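Local structure of adhesion and penetration protein autotransporter (Haemophilus influenzae, 3SYJ) at residues W161-D164 with Q165-D169. The protein promotes bacterial aggregation and adherence to and invasion of host cells through its secreted passenger domain, and is probably also a serine protease. Residues are numbered along the deposited sequence; the frame is centred on the assembly and turned at random.
Sequences WRND and QDKGD
Trp161 and Asp169 close the packed end of this hairpin. Their backbones exchange two hydrogen bonds, N to O each way, and on the same face of the sheet the indole NE1 donates to Asp169 OD2 at 3.2 Å, meeting the anti side of a carboxylate turned 64° from the ring. With CG between the backbone N and the carbonyl carbon (chi1 58°), the indole lies beside Asp169 CB. Phe5 and Tyr9 (edge-to-face) meet the ring from the protease domain, Trp605 and Met608 of helix 603-609 from the beta-solenoid region. On the other face the Arg162 guanidinium lies over Gly168 CA, 3.6 Å from its plane and off toward the rim, with Asp166 O 2.7 Å from Arg162 NH1 at its edge. Strands 159-162 and 168-172 form a 3:5 hairpin: a type I turn, Asp166 N to Asn163 O (2.8 Å), then a G1 bulge with Asp166 left-handed and Asn163 N bonded to Lys167 O (3.2 Å). Asn163 OD1 makes an Asx turn with Gln165 N (2.8 Å) and takes a nearly straight bond (169°) from Lys167 N, the donors out of plane on opposite amide faces. Towards solvent the grip slackens: Asp166 OD1 makes a long salt bridge to Arg162 NH1 (3.9 Å). Asp164, though exposed, is held from outside the hairpin, OD1 by a hydrogen bond to Tyr4 OH.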
loop_
_atom_site.group_PDB
_atom_site.type_symbol
_atom_site.label_atom_id
_atom_site.label_comp_id
_atom_site.label_asym_id
_atom_site.label_seq_id
_atom_site.Cartn_x
_atom_site.Cartn_y
_atom_site.Cartn_z
ATOM N N TRP A 161 64.618 18.375 -12.655
ATOM C CA TRP A 161 64.382 17.699 -11.381
ATOM C C TRP A 161 65.702 17.244 -10.758
ATOM O O TRP A 161 66.663 16.954 -11.466
ATOM C CB TRP A 161 63.348 16.569 -11.472
ATOM C CG TRP A 161 63.658 15.477 -12.433
ATOM C CD1 TRP A 161 64.834 14.800 -12.562
ATOM C CD2 TRP A 161 62.757 14.901 -13.381
ATOM N NE1 TRP A 161 64.724 13.851 -13.547
ATOM C CE2 TRP A 161 63.458 13.893 -14.065
ATOM C CE3 TRP A 161 61.424 15.149 -13.725
ATOM C CZ2 TRP A 161 62.878 13.135 -15.067
ATOM C CZ3 TRP A 161 60.851 14.395 -14.716
ATOM C CH2 TRP A 161 61.576 13.402 -15.380
ATOM N N ARG A 162 65.748 17.225 -9.430
ATOM C CA ARG A 162 66.976 16.917 -8.709
ATOM C C ARG A 162 66.793 15.662 -7.877
ATOM O O ARG A 162 65.758 15.490 -7.238
ATOM C CB ARG A 162 67.357 18.070 -7.789
ATOM C CG ARG A 162 67.497 19.386 -8.503
ATOM C CD ARG A 162 68.536 20.272 -7.845
ATOM N NE ARG A 162 69.110 21.153 -8.851
ATOM C CZ ARG A 162 70.282 20.948 -9.434
ATOM N NH1 ARG A 162 71.026 19.909 -9.083
ATOM N NH2 ARG A 162 70.718 21.793 -10.352
ATOM N N ASN A 163 67.797 14.786 -7.889
ATOM C CA ASN A 163 67.713 13.539 -7.139
ATOM C C ASN A 163 68.307 13.663 -5.742
ATOM O O ASN A 163 68.633 14.758 -5.285
ATOM C CB ASN A 163 68.352 12.378 -7.908
ATOM C CG ASN A 163 69.850 12.552 -8.102
ATOM O OD1 ASN A 163 70.509 13.277 -7.354
ATOM N ND2 ASN A 163 70.394 11.883 -9.113
ATOM N N ASP A 164 68.443 12.531 -5.065
ATOM C CA ASP A 164 68.901 12.536 -3.683
ATOM C C ASP A 164 70.379 12.923 -3.541
ATOM O O ASP A 164 70.850 13.227 -2.446
ATOM C CB ASP A 164 68.584 11.196 -3.017
ATOM C CG ASP A 164 67.191 11.170 -2.409
ATOM O OD1 ASP A 164 66.693 12.257 -2.066
ATOM O OD2 ASP A 164 66.599 10.078 -2.263
ATOM N N GLN A 165 71.097 12.939 -4.659
ATOM C CA GLN A 165 72.489 13.375 -4.661
ATOM C C GLN A 165 72.552 14.826 -5.144
ATOM O O GLN A 165 73.630 15.378 -5.374
ATOM C CB GLN A 165 73.355 12.452 -5.537
ATOM C CG GLN A 165 73.581 11.024 -4.977
ATOM C CD GLN A 165 72.390 10.075 -5.216
ATOM O OE1 GLN A 165 71.947 9.359 -4.301
ATOM N NE2 GLN A 165 71.871 10.069 -6.449
ATOM N N ASP A 166 71.374 15.433 -5.286
ATOM C CA ASP A 166 71.231 16.813 -5.753
ATOM C C ASP A 166 71.769 17.011 -7.164
ATOM O O ASP A 166 72.289 18.073 -7.495
ATOM C CB ASP A 166 71.913 17.800 -4.801
ATOM C CG ASP A 166 71.356 19.209 -4.926
ATOM O OD1 ASP A 166 70.167 19.349 -5.288
ATOM O OD2 ASP A 166 72.101 20.178 -4.659
ATOM N N LYS A 167 71.649 15.985 -7.995
ATOM C CA LYS A 167 72.061 16.106 -9.377
ATOM C C LYS A 167 70.852 16.416 -10.259
ATOM O O LYS A 167 69.793 15.795 -10.137
ATOM C CB LYS A 167 72.791 14.847 -9.833
ATOM C CG LYS A 167 74.123 14.632 -9.103
ATOM C CD LYS A 167 74.891 13.446 -9.666
ATOM C CE LYS A 167 76.200 13.225 -8.919
ATOM N NZ LYS A 167 77.018 14.470 -8.858
ATOM N N GLY A 168 71.014 17.395 -11.140
ATOM C CA GLY A 168 69.908 17.869 -11.946
ATOM C C GLY A 168 69.832 17.262 -13.330
ATOM O O GLY A 168 70.843 17.120 -14.020
ATOM N N ASP A 169 68.618 16.884 -13.723
ATOM C CA ASP A 169 68.321 16.577 -15.112
ATOM C C ASP A 169 67.469 17.711 -15.650
ATOM O O ASP A 169 66.449 18.049 -15.055
ATOM C CB ASP A 169 67.523 15.282 -15.235
ATOM C CG ASP A 169 68.327 14.054 -14.859
ATOM O OD1 ASP A 169 69.577 14.107 -14.909
ATOM O OD2 ASP A 169 67.691 13.031 -14.518
#